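Local atomic coordinates of molybdopterin biosynthesis enzyme, MoaB (Thermus thermophilus, PDB entry 3MCH), a protein that probably binds molybdopterin and takes part in building the molybdenum cofactor. Residues Lys51-Leu54 / Arg55-Asp59; Leu42-Glu46 / Pro47-Lys51; Glu82-Arg85 / Glu86-Arg90. One frame throughout, in Å; residues are numbered along the deposited sequence.

Interaction 1: Lys51-Leu54 / Arg55-Asp59; sequences KKVL and RLWAD
Helix 47-60 of this alpha/beta fold packs against the central sheet, and V53 and W57, one turn apart on it, illustrate how an i to i+4 pair builds a buried face. The two side chains lie side by side and point the same way. V53 turns CG1 anti to its own backbone N (chi1 176°), which carries this methyl over the indole: CG1 stands 3.7 Å from the centroid of the five-membered ring of W57, 16° off the ring normal, a CH-pi contact made over the face. W57 NE1 hydrogen-bonds to E41 on strand 35-43, which limits the rotation of the indole while the methyl covers one face. With alanine at W57, the CG1 methyl of V53 is likely to lose the ring it lies over, and E41 its indole donor. The neighbouring L54 packs on L7, I66 and T68 of the sheet. On another flank the guanidinium of R55 passes K51, its NH1 4.1 Å from K51 CB, while K51 NZ is paired with E86; the like charges K51 NZ and R55 NH1 stay 5.0 Å apart. Four successive i to i+4 backbone bonds join 51-54 to 55-59, R55 N to K51 O (2.8 Å) among them. The straightest joins V53 and W57 themselves: W57 N donates to V53 O at 2.8 Å, with an N-H...O angle of 175°.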
ATOM      1  N   LYS B  51      -8.342 -12.641 -17.533  1.00 21.68           N
ATOM      2  CA  LYS B  51      -9.143 -13.260 -16.490  1.00 25.00           C
ATOM      3  C   LYS B  51      -9.482 -14.725 -16.768  1.00 25.10           C
ATOM      4  O   LYS B  51      -9.498 -15.538 -15.848  1.00 26.60           O
ATOM      5  CB  LYS B  51     -10.421 -12.440 -16.272  1.00 24.30           C
ATOM      6  CG  LYS B  51     -10.130 -10.990 -15.892  1.00 27.58           C
ATOM      7  CD  LYS B  51     -11.390 -10.162 -15.653  1.00 29.64           C
ATOM      8  CE  LYS B  51     -12.115 -10.590 -14.390  1.00 32.66           C
ATOM      9  NZ  LYS B  51     -13.235  -9.656 -14.053  1.00 33.20           N
ATOM     10  N   LYS B  52      -9.745 -15.070 -18.026  1.00 26.55           N
ATOM     11  CA  LYS B  52     -10.072 -16.455 -18.356  1.00 26.87           C
ATOM     12  C   LYS B  52      -8.918 -17.389 -18.000  1.00 26.17           C
ATOM     13  O   LYS B  52      -9.128 -18.454 -17.419  1.00 26.82           O
ATOM     14  CB  LYS B  52     -10.401 -16.608 -19.843  1.00 28.64           C
ATOM     15  CG  LYS B  52     -10.765 -18.041 -20.213  1.00 31.92           C
ATOM     16  CD  LYS B  52     -11.025 -18.220 -21.699  1.00 35.54           C
ATOM     17  CE  LYS B  52     -11.329 -19.679 -22.016  1.00 37.66           C
ATOM     18  NZ  LYS B  52     -11.611 -19.894 -23.465  1.00 40.51           N
ATOM     19  N   VAL B  53      -7.701 -16.983 -18.350  1.00 25.27           N
ATOM     20  CA  VAL B  53      -6.518 -17.783 -18.059  1.00 24.07           C
ATOM     21  C   VAL B  53      -6.269 -17.856 -16.555  1.00 22.41           C
ATOM     22  O   VAL B  53      -6.030 -18.931 -16.015  1.00 22.82           O
ATOM     23  CB  VAL B  53      -5.258 -17.203 -18.747  1.00 23.88           C
ATOM     24  CG1 VAL B  53      -4.026 -18.007 -18.346  1.00 25.09           C
ATOM     25  CG2 VAL B  53      -5.429 -17.231 -20.261  1.00 25.70           C
ATOM     26  N   LEU B  54      -6.320 -16.713 -15.879  1.00 22.27           N
ATOM     27  CA  LEU B  54      -6.102 -16.696 -14.435  1.00 20.37           C
ATOM     28  C   LEU B  54      -7.144 -17.557 -13.735  1.00 21.71           C
ATOM     29  O   LEU B  54      -6.843 -18.253 -12.766  1.00 22.00           O
ATOM     30  CB  LEU B  54      -6.171 -15.261 -13.896  1.00 19.16           C
ATOM     31  CG  LEU B  54      -5.067 -14.288 -14.315  1.00 19.27           C
ATOM     32  CD1 LEU B  54      -5.327 -12.926 -13.669  1.00 17.38           C
ATOM     33  CD2 LEU B  54      -3.705 -14.834 -13.893  1.00 18.58           C
ATOM     34  N   ARG B  55      -8.373 -17.507 -14.238  1.00 23.14           N
ATOM     35  CA  ARG B  55      -9.472 -18.275 -13.669  1.00 26.37           C
ATOM     36  C   ARG B  55      -9.203 -19.766 -13.859  1.00 25.72           C
ATOM     37  O   ARG B  55      -9.353 -20.562 -12.932  1.00 26.34           O
ATOM     38  CB  ARG B  55     -10.782 -17.895 -14.365  1.00 27.26           C
ATOM     39  CG  ARG B  55     -12.038 -18.312 -13.622  1.00 34.49           C
ATOM     40  CD  ARG B  55     -13.270 -18.136 -14.503  1.00 36.65           C
ATOM     41  NE  ARG B  55     -13.362 -16.792 -15.073  1.00 42.62           N
ATOM     42  CZ  ARG B  55     -13.658 -15.695 -14.381  1.00 45.01           C
ATOM     43  NH1 ARG B  55     -13.714 -14.520 -14.994  1.00 46.60           N
ATOM     44  NH2 ARG B  55     -13.911 -15.771 -13.080  1.00 47.58           N
ATOM     45  N   LEU B  56      -8.809 -20.128 -15.074  1.00 27.04           N
ATOM     46  CA  LEU B  56      -8.504 -21.510 -15.430  1.00 26.76           C
ATOM     47  C   LEU B  56      -7.367 -22.067 -14.577  1.00 25.51           C
ATOM     48  O   LEU B  56      -7.493 -23.125 -13.957  1.00 24.68           O
ATOM     49  CB  LEU B  56      -8.092 -21.587 -16.902  1.00 28.84           C
ATOM     50  CG  LEU B  56      -8.951 -22.365 -17.902  1.00 32.50           C
ATOM     51  CD1 LEU B  56     -10.351 -21.781 -17.959  1.00 31.33           C
ATOM     52  CD2 LEU B  56      -8.291 -22.310 -19.271  1.00 32.86           C
ATOM     53  N   TRP B  57      -6.254 -21.341 -14.556  1.00 24.40           N
ATOM     54  CA  TRP B  57      -5.072 -21.754 -13.812  1.00 22.34           C
ATOM     55  C   TRP B  57      -5.289 -21.921 -12.314  1.00 21.73           C
ATOM     56  O   TRP B  57      -4.749 -22.840 -11.702  1.00 20.83           O
ATOM     57  CB  TRP B  57      -3.937 -20.759 -14.063  1.00 21.00           C
ATOM     58  CG  TRP B  57      -3.334 -20.878 -15.431  1.00 21.46           C
ATOM     59  CD1 TRP B  57      -3.794 -21.642 -16.472  1.00 21.62           C
ATOM     60  CD2 TRP B  57      -2.146 -20.236 -15.902  1.00 20.45           C
ATOM     61  NE1 TRP B  57      -2.962 -21.515 -17.557  1.00 20.32           N
ATOM     62  CE2 TRP B  57      -1.941 -20.660 -17.234  1.00 19.87           C
ATOM     63  CE3 TRP B  57      -1.232 -19.342 -15.328  1.00 18.24           C
ATOM     64  CZ2 TRP B  57      -0.856 -20.223 -18.001  1.00 18.96           C
ATOM     65  CZ3 TRP B  57      -0.155 -18.908 -16.090  1.00 18.00           C
ATOM     66  CH2 TRP B  57       0.025 -19.350 -17.412  1.00 18.05           C
ATOM     67  N   ALA B  58      -6.079 -21.037 -11.722  1.00 20.99           N
ATOM     68  CA  ALA B  58      -6.335 -21.117 -10.296  1.00 22.38           C
ATOM     69  C   ALA B  58      -7.437 -22.113  -9.974  1.00 23.78           C
ATOM     70  O   ALA B  58      -7.232 -23.055  -9.214  1.00 23.36           O
ATOM     71  CB  ALA B  58      -6.711 -19.739  -9.755  1.00 21.43           C
ATOM     72  N   ASP B  59      -8.603 -21.902 -10.575  1.00 25.07           N
ATOM     73  CA  ASP B  59      -9.768 -22.742 -10.320  1.00 27.35           C
ATOM     74  C   ASP B  59      -9.703 -24.178 -10.823  1.00 28.84           C
ATOM     75  O   ASP B  59     -10.081 -25.104 -10.101  1.00 31.02           O
ATOM     76  CB  ASP B  59     -11.023 -22.072 -10.886  1.00 27.31           C
ATOM     77  CG  ASP B  59     -11.281 -20.707 -10.274  1.00 30.00           C
ATOM     78  OD1 ASP B  59     -10.525 -20.302  -9.362  1.00 28.36           O
ATOM     79  OD2 ASP B  59     -12.243 -20.038 -10.706  1.00 29.74           O
TER

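Interaction 2: Leu42-Glu46 / Pro47-Lys51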
ATOM      1  N   LEU B  42       0.810 -16.955 -23.384  1.00 20.32           N
ATOM      2  CA  LEU B  42       0.857 -15.561 -23.807  1.00 21.78           C
ATOM      3  C   LEU B  42      -0.613 -15.183 -23.873  1.00 22.62           C
ATOM      4  O   LEU B  42      -1.442 -16.002 -24.274  1.00 23.33           O
ATOM      5  CB  LEU B  42       1.454 -15.426 -25.207  1.00 24.38           C
ATOM      6  CG  LEU B  42       2.931 -15.751 -25.428  1.00 25.63           C
ATOM      7  CD1 LEU B  42       3.191 -15.937 -26.916  1.00 28.93           C
ATOM      8  CD2 LEU B  42       3.787 -14.635 -24.869  1.00 26.97           C
ATOM      9  N   VAL B  43      -0.943 -13.961 -23.480  1.00 22.91           N
ATOM     10  CA  VAL B  43      -2.329 -13.522 -23.528  1.00 23.55           C
ATOM     11  C   VAL B  43      -2.361 -12.061 -23.957  1.00 24.15           C
ATOM     12  O   VAL B  43      -1.466 -11.287 -23.614  1.00 23.08           O
ATOM     13  CB  VAL B  43      -3.015 -13.692 -22.147  1.00 25.26           C
ATOM     14  CG1 VAL B  43      -2.472 -12.668 -21.157  1.00 26.06           C
ATOM     15  CG2 VAL B  43      -4.520 -13.556 -22.292  1.00 25.79           C
ATOM     16  N   PRO B  44      -3.380 -11.668 -24.741  1.00 25.80           N
ATOM     17  CA  PRO B  44      -3.497 -10.283 -25.205  1.00 26.44           C
ATOM     18  C   PRO B  44      -3.779  -9.314 -24.056  1.00 27.97           C
ATOM     19  O   PRO B  44      -4.084  -9.737 -22.940  1.00 27.26           O
ATOM     20  CB  PRO B  44      -4.668 -10.345 -26.189  1.00 27.48           C
ATOM     21  CG  PRO B  44      -4.665 -11.772 -26.657  1.00 28.02           C
ATOM     22  CD  PRO B  44      -4.392 -12.521 -25.387  1.00 25.79           C
ATOM     23  N   ASP B  45      -3.673  -8.019 -24.339  1.00 29.37           N
ATOM     24  CA  ASP B  45      -3.943  -6.984 -23.346  1.00 32.44           C
ATOM     25  C   ASP B  45      -5.454  -6.821 -23.367  1.00 34.53           C
ATOM     26  O   ASP B  45      -5.965  -5.754 -23.703  1.00 37.17           O
ATOM     27  CB  ASP B  45      -3.312  -5.653 -23.762  1.00 32.98           C
ATOM     28  CG  ASP B  45      -1.857  -5.552 -23.369  1.00 34.09           C
ATOM     29  OD1 ASP B  45      -1.566  -5.639 -22.160  1.00 36.11           O
ATOM     30  OD2 ASP B  45      -1.007  -5.383 -24.267  1.00 38.11           O
ATOM     31  N   GLU B  46      -6.167  -7.886 -23.028  1.00 34.95           N
ATOM     32  CA  GLU B  46      -7.620  -7.843 -23.008  1.00 35.82           C
ATOM     33  C   GLU B  46      -8.036  -8.431 -21.674  1.00 34.10           C
ATOM     34  O   GLU B  46      -7.944  -9.638 -21.464  1.00 32.54           O
ATOM     35  CB  GLU B  46      -8.294  -8.617 -24.141  1.00 37.46           C
ATOM     36  CG  GLU B  46      -8.185  -7.953 -25.503  1.00 40.13           C
ATOM     37  CD  GLU B  46      -8.902  -6.617 -25.559  1.00 41.24           C
ATOM     38  OE1 GLU B  46     -10.086  -6.559 -25.161  1.00 41.98           O
ATOM     39  OE2 GLU B  46      -8.284  -5.627 -26.008  1.00 40.35           O
ATOM     40  N   PRO B  47      -8.505  -7.581 -20.750  1.00 34.42           N
ATOM     41  CA  PRO B  47      -8.938  -8.035 -19.428  1.00 32.74           C
ATOM     42  C   PRO B  47      -9.732  -9.345 -19.446  1.00 31.10           C
ATOM     43  O   PRO B  47      -9.446 -10.255 -18.670  1.00 29.32           O
ATOM     44  CB  PRO B  47      -9.753  -6.854 -18.917  1.00 32.46           C
ATOM     45  CG  PRO B  47      -9.000  -5.689 -19.477  1.00 33.36           C
ATOM     46  CD  PRO B  47      -8.719  -6.128 -20.903  1.00 34.12           C
ATOM     47  N   PRO B  48     -10.739  -9.459 -20.334  1.00 28.92           N
ATOM     48  CA  PRO B  48     -11.542 -10.684 -20.407  1.00 28.28           C
ATOM     49  C   PRO B  48     -10.695 -11.939 -20.597  1.00 27.60           C
ATOM     50  O   PRO B  48     -10.923 -12.965 -19.955  1.00 27.08           O
ATOM     51  CB  PRO B  48     -12.453 -10.427 -21.609  1.00 28.59           C
ATOM     52  CG  PRO B  48     -12.640  -8.956 -21.572  1.00 28.84           C
ATOM     53  CD  PRO B  48     -11.247  -8.449 -21.281  1.00 29.68           C
ATOM     54  N   MET B  49      -9.715 -11.848 -21.486  1.00 26.71           N
ATOM     55  CA  MET B  49      -8.846 -12.977 -21.774  1.00 26.26           C
ATOM     56  C   MET B  49      -7.844 -13.238 -20.661  1.00 25.26           C
ATOM     57  O   MET B  49      -7.520 -14.387 -20.371  1.00 25.63           O
ATOM     58  CB  MET B  49      -8.124 -12.742 -23.093  1.00 27.96           C
ATOM     59  CG  MET B  49      -9.083 -12.611 -24.259  1.00 29.79           C
ATOM     60  SD  MET B  49      -8.223 -12.417 -25.808  1.00 31.27           S
ATOM     61  CE  MET B  49      -7.812 -14.129 -26.160  1.00 29.78           C
ATOM     62  N   ILE B  50      -7.349 -12.173 -20.045  1.00 23.90           N
ATOM     63  CA  ILE B  50      -6.403 -12.330 -18.946  1.00 22.42           C
ATOM     64  C   ILE B  50      -7.125 -13.085 -17.837  1.00 23.01           C
ATOM     65  O   ILE B  50      -6.603 -14.053 -17.282  1.00 22.30           O
ATOM     66  CB  ILE B  50      -5.930 -10.959 -18.404  1.00 22.25           C
ATOM     67  CG1 ILE B  50      -5.076 -10.248 -19.455  1.00 21.21           C
ATOM     68  CG2 ILE B  50      -5.133 -11.149 -17.113  1.00 21.25           C
ATOM     69  CD1 ILE B  50      -4.848  -8.759 -19.199  1.00 25.29           C
ATOM     70  N   LYS B  51      -8.342 -12.641 -17.533  1.00 21.68           N
ATOM     71  CA  LYS B  51      -9.143 -13.260 -16.490  1.00 25.00           C
ATOM     72  C   LYS B  51      -9.482 -14.725 -16.768  1.00 25.10           C
ATOM     73  O   LYS B  51      -9.498 -15.538 -15.848  1.00 26.60           O
ATOM     74  CB  LYS B  51     -10.421 -12.440 -16.272  1.00 24.30           C
ATOM     75  CG  LYS B  51     -10.130 -10.990 -15.892  1.00 27.58           C
ATOM     76  CD  LYS B  51     -11.390 -10.162 -15.653  1.00 29.64           C
ATOM     77  CE  LYS B  51     -12.115 -10.590 -14.390  1.00 32.66           C
ATOM     78  NZ  LYS B  51     -13.235  -9.656 -14.053  1.00 33.20           N
TER
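A beta-alpha junction, where strand 35-43 gives way to helix 47-60, brings M49 and I50 of the first helical turn back against V43 and P44. E46 occupies the N-cap position, and its carbonyl O starts the helical bonding: I50 N donates to it at 3.0 Å in the carbonyl plane, and M49 N adds a weak bond at 2.8 Å, bent to 122°. P47 and P48, with no N-H to give, fill the first two helical positions, where an amide donor is not needed within the helix. Side chains close the corner. M49 and P44 cross at about a right angle: M49 SD lies 3.7 Å from P44 CG, and the bend at chi3 (81°) brings M49 CE to 3.9 Å from P44 CD. Deeper in, V43 divides its branches: CG2 meets M49 CB at 3.8 Å, whereas CG1 meets I50 CG1 at 3.9 Å, with V9 of strand 2-9 touching both V43 and I50. D45, centre of an inverse gamma turn, and E46, salt-bridged to R77, send their polar ends elsewhere. The chemistry thus implies a division of labour: one carbonyl sets the start of the helix, while apolar carbon and sulfur hold it against the strand.

Interaction 3: Glu82-Arg85 / Glu86-Arg90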
ATOM      1  N   GLU B  82      -6.019  -4.227 -12.863  1.00 21.63           N
ATOM      2  CA  GLU B  82      -7.473  -4.176 -12.737  1.00 23.49           C
ATOM      3  C   GLU B  82      -8.093  -5.538 -13.004  1.00 21.82           C
ATOM      4  O   GLU B  82      -8.973  -5.981 -12.270  1.00 23.99           O
ATOM      5  CB  GLU B  82      -8.072  -3.154 -13.711  1.00 24.64           C
ATOM      6  CG  GLU B  82      -7.775  -1.705 -13.368  1.00 28.98           C
ATOM      7  CD  GLU B  82      -6.553  -1.166 -14.084  1.00 30.54           C
ATOM      8  OE1 GLU B  82      -5.480  -1.798 -14.003  1.00 30.48           O
ATOM      9  OE2 GLU B  82      -6.670  -0.102 -14.729  1.00 32.44           O
ATOM     10  N   ALA B  83      -7.637  -6.199 -14.059  1.00 21.89           N
ATOM     11  CA  ALA B  83      -8.167  -7.511 -14.411  1.00 21.62           C
ATOM     12  C   ALA B  83      -7.911  -8.513 -13.294  1.00 21.13           C
ATOM     13  O   ALA B  83      -8.764  -9.341 -12.973  1.00 22.42           O
ATOM     14  CB  ALA B  83      -7.539  -8.000 -15.710  1.00 22.25           C
ATOM     15  N   THR B  84      -6.729  -8.426 -12.696  1.00 19.17           N
ATOM     16  CA  THR B  84      -6.351  -9.329 -11.622  1.00 17.67           C
ATOM     17  C   THR B  84      -7.131  -9.081 -10.336  1.00 18.21           C
ATOM     18  O   THR B  84      -7.666 -10.018  -9.743  1.00 18.82           O
ATOM     19  CB  THR B  84      -4.840  -9.214 -11.316  1.00 16.07           C
ATOM     20  OG1 THR B  84      -4.092  -9.508 -12.498  1.00 16.96           O
ATOM     21  CG2 THR B  84      -4.443 -10.189 -10.212  1.00 15.60           C
ATOM     22  N   ARG B  85      -7.197  -7.822  -9.908  1.00 19.90           N
ATOM     23  CA  ARG B  85      -7.904  -7.476  -8.680  1.00 21.53           C
ATOM     24  C   ARG B  85      -9.321  -8.024  -8.657  1.00 22.57           C
ATOM     25  O   ARG B  85      -9.802  -8.494  -7.629  1.00 23.70           O
ATOM     26  CB  ARG B  85      -7.972  -5.958  -8.496  1.00 22.99           C
ATOM     27  CG  ARG B  85      -6.644  -5.271  -8.260  1.00 25.88           C
ATOM     28  CD  ARG B  85      -6.879  -3.860  -7.731  1.00 27.65           C
ATOM     29  NE  ARG B  85      -7.402  -3.882  -6.369  1.00 30.46           N
ATOM     30  CZ  ARG B  85      -8.028  -2.865  -5.785  1.00 32.88           C
ATOM     31  NH1 ARG B  85      -8.222  -1.730  -6.449  1.00 33.74           N
ATOM     32  NH2 ARG B  85      -8.447  -2.975  -4.531  1.00 33.02           N
ATOM     33  N   GLU B  86      -9.985  -7.961  -9.805  1.00 24.38           N
ATOM     34  CA  GLU B  86     -11.355  -8.434  -9.922  1.00 27.30           C
ATOM     35  C   GLU B  86     -11.518  -9.931  -9.677  1.00 27.81           C
ATOM     36  O   GLU B  86     -12.628 -10.400  -9.426  1.00 30.09           O
ATOM     37  CB  GLU B  86     -11.905  -8.058 -11.299  1.00 28.15           C
ATOM     38  CG  GLU B  86     -12.128  -6.559 -11.467  1.00 32.62           C
ATOM     39  CD  GLU B  86     -12.196  -6.128 -12.921  1.00 34.68           C
ATOM     40  OE1 GLU B  86     -12.775  -6.869 -13.738  1.00 36.90           O
ATOM     41  OE2 GLU B  86     -11.678  -5.037 -13.242  1.00 37.50           O
ATOM     42  N   LEU B  87     -10.416 -10.674  -9.737  1.00 26.12           N
ATOM     43  CA  LEU B  87     -10.449 -12.122  -9.534  1.00 25.82           C
ATOM     44  C   LEU B  87      -9.931 -12.568  -8.166  1.00 24.67           C
ATOM     45  O   LEU B  87     -10.044 -13.739  -7.808  1.00 24.55           O
ATOM     46  CB  LEU B  87      -9.625 -12.822 -10.620  1.00 26.60           C
ATOM     47  CG  LEU B  87     -10.089 -12.722 -12.076  1.00 29.45           C
ATOM     48  CD1 LEU B  87      -9.045 -13.352 -12.987  1.00 28.76           C
ATOM     49  CD2 LEU B  87     -11.436 -13.414 -12.240  1.00 29.49           C
ATOM     50  N   LEU B  88      -9.365 -11.639  -7.404  1.00 23.22           N
ATOM     51  CA  LEU B  88      -8.808 -11.960  -6.091  1.00 21.62           C
ATOM     52  C   LEU B  88      -9.819 -12.000  -4.957  1.00 22.25           C
ATOM     53  O   LEU B  88     -10.754 -11.204  -4.926  1.00 22.91           O
ATOM     54  CB  LEU B  88      -7.726 -10.946  -5.728  1.00 20.46           C
ATOM     55  CG  LEU B  88      -6.595 -10.779  -6.737  1.00 19.55           C
ATOM     56  CD1 LEU B  88      -5.649  -9.684  -6.254  1.00 17.37           C
ATOM     57  CD2 LEU B  88      -5.867 -12.101  -6.916  1.00 18.02           C
ATOM     58  N   ASP B  89      -9.618 -12.927  -4.021  1.00 20.62           N
ATOM     59  CA  ASP B  89     -10.499 -13.032  -2.861  1.00 22.64           C
ATOM     60  C   ASP B  89      -9.983 -12.044  -1.822  1.00 22.45           C
ATOM     61  O   ASP B  89     -10.748 -11.506  -1.020  1.00 22.46           O
ATOM     62  CB  ASP B  89     -10.479 -14.444  -2.269  1.00 24.90           C
ATOM     63  CG  ASP B  89     -11.022 -15.490  -3.220  1.00 26.90           C
ATOM     64  OD1 ASP B  89     -11.942 -15.173  -4.006  1.00 28.50           O
ATOM     65  OD2 ASP B  89     -10.542 -16.641  -3.164  1.00 27.69           O
ATOM     66  N   ARG B  90      -8.671 -11.820  -1.844  1.00 21.09           N
ATOM     67  CA  ARG B  90      -8.022 -10.888  -0.926  1.00 21.34           C
ATOM     68  C   ARG B  90      -6.656 -10.513  -1.484  1.00 20.11           C
ATOM     69  O   ARG B  90      -6.074 -11.257  -2.270  1.00 18.34           O
ATOM     70  CB  ARG B  90      -7.875 -11.510   0.469  1.00 22.40           C
ATOM     71  CG  ARG B  90      -7.049 -12.785   0.534  1.00 24.57           C
ATOM     72  CD  ARG B  90      -7.059 -13.360   1.947  1.00 27.79           C
ATOM     73  NE  ARG B  90      -6.298 -14.605   2.063  1.00 31.00           N
ATOM     74  CZ  ARG B  90      -6.662 -15.768   1.527  1.00 33.81           C
ATOM     75  NH1 ARG B  90      -7.789 -15.858   0.826  1.00 31.43           N
ATOM     76  NH2 ARG B  90      -5.902 -16.846   1.696  1.00 32.51           N
TER
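T84 and L88 lie on the packed side of the turn that ends helix 80-85, a worked example of a helix running out into a type I beta turn, R85 to L88. T84 O is the focus: L87 N donates to it at 2.8 Å from above the carbonyl plane, L88 N adds a weak bond, and L88 CG sits 3.3 Å from the same oxygen. The isobutyl group of L88 also brings CD2 to 4.1 Å from T84 CG2; with OG1 beside the backbone N (chi1 -58°), this methyl falls anti to that N, while T84 OG1 bonds to T80 O and N127. Both side chains touch V116 and I125. L87 turns to helix 47-60, its CG also 3.7 Å from A83 O, a buried oxygen that has no polar partner in the model. The solvent side, with R85 and E86, is held more loosely. E86 N reaches E82 O only by a weak bond of 3.3 Å, and E86 OE2 comes within 3.0 Å of that oxygen, two acceptors with no bond between them. The charged ends pair with residues outside the turn: E86 with K51, R85 with E91, E82 with R114. Across the turn L88 N bonds to R85 O at 3.2 Å. The chemistry implies that backbone amides and apolar branches set the turn, while the charged groups add little across it.

In the fold
Along the chain, interaction 2 comes first, where strand 35-43, an outermost strand of the mixed sheet within this chain, passes into helix 47-60; interaction 1 continues on the same helix, sharing K51, and interaction 3 follows at the end of helix 80-85. The centres of interactions 1 and 2 are about 11 Å apart, as are those of 1 and 3, and about 13 Å separates 2 from 3. V53 and V43 touch between the first two. Interaction 3 joins the others through the K51-E86 salt bridge and through L87, which packs on K51, L54 and R55, while A83 touches P47. The two helices are thereby tied to each other within the probable molybdopterin-binding domain.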